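Local coordinates for putative cell filamentation protein (Bartonella quintana, PDB 4N67) that is a putative VirB-translocated effector whose Fic domain binds ADP and probably transfers AMP to target proteins, as the adenylylating members of this family do, at residues Q136-N141 / A174-D179; E51-K56 / M167-Q172. The protein carries 2 engineered substitutions. All blocks are in the same frame, centred on the assembly; numbering follows the deposited sequence.

Contact 1: Q136-N141 / A174-D179; sequences QEFAAN and AGYKID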
loop_
_atom_site.group_PDB
_atom_site.type_symbol
_atom_site.label_atom_id
_atom_site.label_comp_id
_atom_site.label_asym_id
_atom_site.label_seq_id
_atom_site.Cartn_x
_atom_site.Cartn_y
_atom_site.Cartn_z
ATOM N N GLN A 136 6.911 -21.224 5.459
ATOM C CA GLN A 136 8.111 -20.630 4.850
ATOM C C GLN A 136 7.787 -20.109 3.443
ATOM O O GLN A 136 8.157 -18.995 3.084
ATOM C CB GLN A 136 9.232 -21.669 4.766
ATOM N N GLU A 137 7.136 -20.934 2.637
ATOM C CA GLU A 137 6.726 -20.537 1.284
ATOM C C GLU A 137 5.791 -19.334 1.287
ATOM O O GLU A 137 5.887 -18.441 0.428
ATOM C CB GLU A 137 6.020 -21.667 0.573
ATOM C CG GLU A 137 6.992 -22.763 0.234
ATOM C CD GLU A 137 6.320 -24.044 -0.140
ATOM O OE1 GLU A 137 5.063 -24.151 -0.108
ATOM O OE2 GLU A 137 7.081 -24.977 -0.461
ATOM N N PHE A 138 4.842 -19.345 2.217
ATOM C CA PHE A 138 3.899 -18.264 2.262
ATOM C C PHE A 138 4.658 -16.963 2.529
ATOM O O PHE A 138 4.426 -15.938 1.865
ATOM C CB PHE A 138 2.819 -18.476 3.318
ATOM C CG PHE A 138 1.905 -17.300 3.419
ATOM C CD1 PHE A 138 0.857 -17.138 2.525
ATOM C CD2 PHE A 138 2.150 -16.302 4.338
ATOM C CE1 PHE A 138 0.049 -16.014 2.565
ATOM C CE2 PHE A 138 1.358 -15.173 4.388
ATOM C CZ PHE A 138 0.301 -15.037 3.503
ATOM N N ALA A 139 5.563 -16.994 3.514
ATOM C CA ALA A 139 6.343 -15.786 3.851
ATOM C C ALA A 139 7.142 -15.285 2.664
ATOM O O ALA A 139 7.164 -14.070 2.403
ATOM C CB ALA A 139 7.240 -15.981 5.065
ATOM N N ALA A 140 7.781 -16.184 1.933
ATOM C CA ALA A 140 8.594 -15.761 0.789
ATOM C C ALA A 140 7.708 -15.161 -0.302
ATOM O O ALA A 140 8.057 -14.162 -0.936
ATOM C CB ALA A 140 9.394 -16.939 0.240
ATOM N N ASN A 141 6.548 -15.769 -0.526
ATOM C CA ASN A 141 5.674 -15.315 -1.571
ATOM C C ASN A 141 5.027 -13.987 -1.177
ATOM O O ASN A 141 4.864 -13.113 -2.031
ATOM C CB ASN A 141 4.594 -16.352 -1.888
ATOM C CG ASN A 141 5.047 -17.371 -2.918
ATOM O OD1 ASN A 141 4.922 -17.140 -4.113
ATOM N ND2 ASN A 141 5.548 -18.499 -2.462
ATOM N N ALA A 174 -5.681 -16.767 3.100
ATOM C CA ALA A 174 -4.768 -17.905 2.870
ATOM C C ALA A 174 -4.534 -18.700 4.132
ATOM O O ALA A 174 -3.771 -19.684 4.071
ATOM C CB ALA A 174 -3.440 -17.424 2.329
ATOM N N GLY A 175 -5.154 -18.281 5.241
ATOM C CA GLY A 175 -4.996 -18.951 6.545
ATOM C C GLY A 175 -3.850 -18.456 7.415
ATOM O O GLY A 175 -3.476 -19.118 8.373
ATOM N N TYR A 176 -3.315 -17.283 7.130
ATOM C CA TYR A 176 -2.187 -16.741 7.915
ATOM C C TYR A 176 -2.501 -15.360 8.470
ATOM O O TYR A 176 -3.095 -14.511 7.773
ATOM C CB TYR A 176 -0.955 -16.658 7.029
ATOM C CG TYR A 176 -0.347 -17.998 6.701
ATOM C CD1 TYR A 176 0.469 -18.629 7.617
ATOM C CD2 TYR A 176 -0.607 -18.670 5.482
ATOM C CE1 TYR A 176 1.030 -19.860 7.369
ATOM C CE2 TYR A 176 -0.045 -19.907 5.233
ATOM C CZ TYR A 176 0.777 -20.505 6.173
ATOM O OH TYR A 176 1.352 -21.764 5.966
ATOM N N LYS A 177 -2.103 -15.119 9.719
ATOM C CA LYS A 177 -2.227 -13.818 10.334
ATOM C C LYS A 177 -0.916 -13.083 10.101
ATOM O O LYS A 177 0.118 -13.552 10.518
ATOM C CB LYS A 177 -2.486 -13.912 11.846
ATOM C CG LYS A 177 -2.565 -12.528 12.462
ATOM C CD LYS A 177 -3.087 -12.483 13.879
ATOM C CE LYS A 177 -3.122 -11.042 14.363
ATOM N NZ LYS A 177 -3.873 -10.133 13.466
ATOM N N ILE A 178 -0.971 -11.921 9.445
ATOM C CA ILE A 178 0.215 -11.075 9.218
ATOM C C ILE A 178 0.022 -9.850 10.096
ATOM O O ILE A 178 -0.971 -9.138 9.937
ATOM C CB ILE A 178 0.352 -10.658 7.741
ATOM C CG1 ILE A 178 0.496 -11.892 6.844
ATOM C CG2 ILE A 178 1.523 -9.688 7.559
ATOM C CD1 ILE A 178 0.563 -11.573 5.354
ATOM N N ASP A 179 0.958 -9.621 11.022
ATOM C CA ASP A 179 0.804 -8.564 12.055
ATOM C C ASP A 179 1.970 -7.586 12.009
ATOM O O ASP A 179 3.039 -7.821 12.592
ATOM C CB ASP A 179 0.643 -9.206 13.440
ATOM C CG ASP A 179 0.310 -8.183 14.534
ATOM O OD1 ASP A 179 0.350 -6.958 14.232
ATOM O OD2 ASP A 179 0.021 -8.629 15.660
#
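F138 and Y176 form an offset aromatic stack in a buried, wholly apolar contact, where the first turns of helix 135-152 meet the end of helix 164-174 and the short strand 176-178. The ring planes lie 17° apart, with centroids separated by 4.4 Å. The side chains run antiparallel, each ring lying over the other's CB. F138 CB sits 4.1 Å from the centroid of the Y176 ring, and Y176 CB takes the reciprocal CH-pi position over the face of F138. The closest approach, F138 CG to Y176 CD2, is 3.5 Å. CG of F138 stands anti to its backbone nitrogen (chi1 176°), which carries the phenyl ring out to lie over Y176. At its edge, in the ring plane, the I178 methyl CD1 lies 3.8 Å from F138 CE2, while A174 CB approaches F138 CE1 obliquely at the same distance. A Schellman motif with G175 at positive phi ends the helix after A174 and leads into the strand, from which Y176 and I178 reach the same phenyl ring. The Y176 hydroxyl leaves the apolar patch to hydrogen-bond with L133 O. Within the helix, beside F138, N141 ND2 bonds back to E137 O (2.9 Å), which also accepts the helical bond from N141 N on the opposite face of its plane. L130 and L133 of the preceding loop also pack on F138. Strand 176-178 pairs antiparallel with strand 212-214, and I178 reaches F208 and I211 of helix 202-211.

Contact 2: E51-K56 / M167-Q172; sequences EPPPGK and MEKLGQ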
loop_
_atom_site.group_PDB
_atom_site.type_symbol
_atom_site.label_atom_id
_atom_site.label_comp_id
_atom_site.label_asym_id
_atom_site.label_seq_id
_atom_site.Cartn_x
_atom_site.Cartn_y
_atom_site.Cartn_z
ATOM N N GLU A 51 -14.154 -6.312 7.767
ATOM C CA GLU A 51 -14.701 -6.722 6.477
ATOM C C GLU A 51 -14.090 -8.027 5.988
ATOM O O GLU A 51 -12.919 -8.285 6.191
ATOM C CB GLU A 51 -14.502 -5.609 5.444
ATOM C CG GLU A 51 -15.221 -4.314 5.826
ATOM C CD GLU A 51 -16.728 -4.456 5.985
ATOM O OE1 GLU A 51 -17.331 -5.302 5.280
ATOM O OE2 GLU A 51 -17.320 -3.713 6.817
ATOM N N PRO A 52 -14.898 -8.878 5.336
ATOM C CA PRO A 52 -14.347 -10.144 4.832
ATOM C C PRO A 52 -13.379 -9.934 3.691
ATOM O O PRO A 52 -13.581 -8.998 2.892
ATOM C CB PRO A 52 -15.582 -10.915 4.350
ATOM C CG PRO A 52 -16.634 -9.898 4.175
ATOM C CD PRO A 52 -16.326 -8.724 5.042
ATOM N N PRO A 53 -12.315 -10.762 3.609
ATOM C CA PRO A 53 -11.444 -10.723 2.441
ATOM C C PRO A 53 -12.254 -11.041 1.192
ATOM O O PRO A 53 -13.138 -11.873 1.262
ATOM C CB PRO A 53 -10.434 -11.848 2.678
ATOM C CG PRO A 53 -10.536 -12.193 4.121
ATOM C CD PRO A 53 -11.900 -11.788 4.589
ATOM N N PRO A 54 -11.928 -10.405 0.061
ATOM C CA PRO A 54 -12.578 -10.664 -1.211
ATOM C C PRO A 54 -12.097 -11.986 -1.829
ATOM O O PRO A 54 -11.083 -12.565 -1.393
ATOM C CB PRO A 54 -12.140 -9.441 -2.031
ATOM C CG PRO A 54 -10.747 -9.257 -1.598
ATOM C CD PRO A 54 -10.804 -9.467 -0.105
ATOM N N GLY A 55 -12.810 -12.471 -2.838
ATOM C CA GLY A 55 -12.353 -13.608 -3.641
ATOM C C GLY A 55 -11.243 -13.233 -4.611
ATOM O O GLY A 55 -10.408 -14.090 -4.963
ATOM N N LYS A 56 -11.229 -11.963 -5.055
ATOM C CA LYS A 56 -10.203 -11.457 -5.968
ATOM C C LYS A 56 -9.341 -10.386 -5.300
ATOM O O LYS A 56 -9.844 -9.349 -4.846
ATOM C CB LYS A 56 -10.792 -10.788 -7.205
ATOM C CG LYS A 56 -11.453 -11.674 -8.208
ATOM C CD LYS A 56 -11.761 -10.819 -9.435
ATOM C CE LYS A 56 -12.772 -11.478 -10.324
ATOM N NZ LYS A 56 -12.290 -12.803 -10.790
ATOM N N MET A 167 -2.004 -6.892 2.336
ATOM C CA MET A 167 -1.342 -8.114 2.809
ATOM C C MET A 167 -2.050 -8.765 3.964
ATOM O O MET A 167 -2.164 -9.995 4.010
ATOM C CB MET A 167 0.097 -7.840 3.238
ATOM C CG MET A 167 0.968 -7.286 2.153
ATOM S SD MET A 167 0.988 -8.206 0.618
ATOM C CE MET A 167 1.564 -9.819 1.151
ATOM N N GLU A 168 -2.561 -7.967 4.897
ATOM C CA GLU A 168 -3.296 -8.558 6.006
ATOM C C GLU A 168 -4.468 -9.389 5.510
ATOM O O GLU A 168 -4.702 -10.507 5.967
ATOM C CB GLU A 168 -3.830 -7.487 6.954
ATOM C CG GLU A 168 -2.800 -6.721 7.780
ATOM C CD GLU A 168 -3.449 -5.814 8.838
ATOM O OE1 GLU A 168 -4.508 -6.192 9.369
ATOM O OE2 GLU A 168 -2.869 -4.749 9.096
ATOM N N LYS A 169 -5.202 -8.859 4.533
ATOM C CA LYS A 169 -6.375 -9.549 4.049
ATOM C C LYS A 169 -6.026 -10.731 3.145
ATOM O O LYS A 169 -6.670 -11.778 3.206
ATOM C CB LYS A 169 -7.327 -8.569 3.358
ATOM C CG LYS A 169 -8.018 -7.637 4.351
ATOM C CD LYS A 169 -9.143 -8.353 5.107
ATOM C CE LYS A 169 -9.469 -7.685 6.434
ATOM N NZ LYS A 169 -10.205 -8.585 7.349
ATOM N N LEU A 170 -4.986 -10.583 2.334
ATOM C CA LEU A 170 -4.486 -11.700 1.528
ATOM C C LEU A 170 -4.064 -12.854 2.445
ATOM O O LEU A 170 -4.408 -14.019 2.223
ATOM C CB LEU A 170 -3.307 -11.238 0.684
ATOM C CG LEU A 170 -2.695 -12.256 -0.274
ATOM C CD1 LEU A 170 -3.666 -12.670 -1.368
ATOM C CD2 LEU A 170 -1.401 -11.694 -0.862
ATOM N N GLY A 171 -3.314 -12.527 3.492
ATOM C CA GLY A 171 -2.924 -13.514 4.487
ATOM C C GLY A 171 -4.123 -14.220 5.102
ATOM O O GLY A 171 -4.188 -15.447 5.158
ATOM N N GLN A 172 -5.092 -13.417 5.529
ATOM C CA GLN A 172 -6.274 -13.925 6.191
ATOM C C GLN A 172 -7.003 -14.932 5.322
ATOM O O GLN A 172 -7.399 -16.010 5.791
ATOM C CB GLN A 172 -7.203 -12.787 6.582
ATOM C CG GLN A 172 -8.464 -13.222 7.326
ATOM C CD GLN A 172 -9.398 -12.056 7.595
ATOM O OE1 GLN A 172 -9.077 -10.894 7.314
ATOM N NE2 GLN A 172 -10.576 -12.359 8.120
HETATM O O HOH W 1 -12.548 -10.162 8.546
#
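P53 and K169 lie 5.4 Å apart at their CA atoms, where the chain from E51 to P54, extended with polyproline-like backbone angles, passes helix 164-174. The P53 ring lies against Q172: its CG rests 3.7 Å from Q172 CD, the side chains crossing at about a right angle, and its CB lies 3.8 Å from K169 O. In the conformer described here, one of two deposited, K169 bends at its second torsion (chi2 -76°), bringing NZ to E51 O at 3.0 Å, nearly in line with the C=O bond (165°). The same ammonium group also bonds R49 O and, in this conformer, probably holds Q172 OE1 through a short bond of 2.6 Å, in the carbonyl plane and on a lone pair. A water donates to E51 O and accepts from Q172 NE2; together the bonds to OE1 and NE2 would set the rotation of the amide. The extended Q172 chain spans from the helix to this polar cluster. Y61 of helix 59-70 and F57 also pack on K169. E168 forms a salt bridge with R49, a second tie between this helix and the chain just after helix 30-48. The ammonium group is met by neutral carbonyl oxygens, of which E51 O lies across the contact, not by a carboxylate; its charge would probably polarise these acceptors and strengthen the hold on a proline-rich loop with few backbone N-H groups to offer.

Overall arrangement
Helix 164-174 takes part in both contacts, with its body in contact 2 and its C-terminal end and the following strand in contact 1; their centres lie 12 Å apart. Contact 1 is core: stacked rings and aliphatic groups join helix end and strand to helix 135-152. Contact 2 is partly buried and nearer the surface, tying the K169 and Q172 side of the helix to the loop between helices 30-48 and 59-70 by polar bonds and a water. The two meet at G171, whose CA packs on F138 and whose carbonyl probably accepts a bond from Y176 N. Helices 135-152 and 164-174 flank the Fic-motif loop, HPFRKGNGR, a variant with lysine at the usual acidic position.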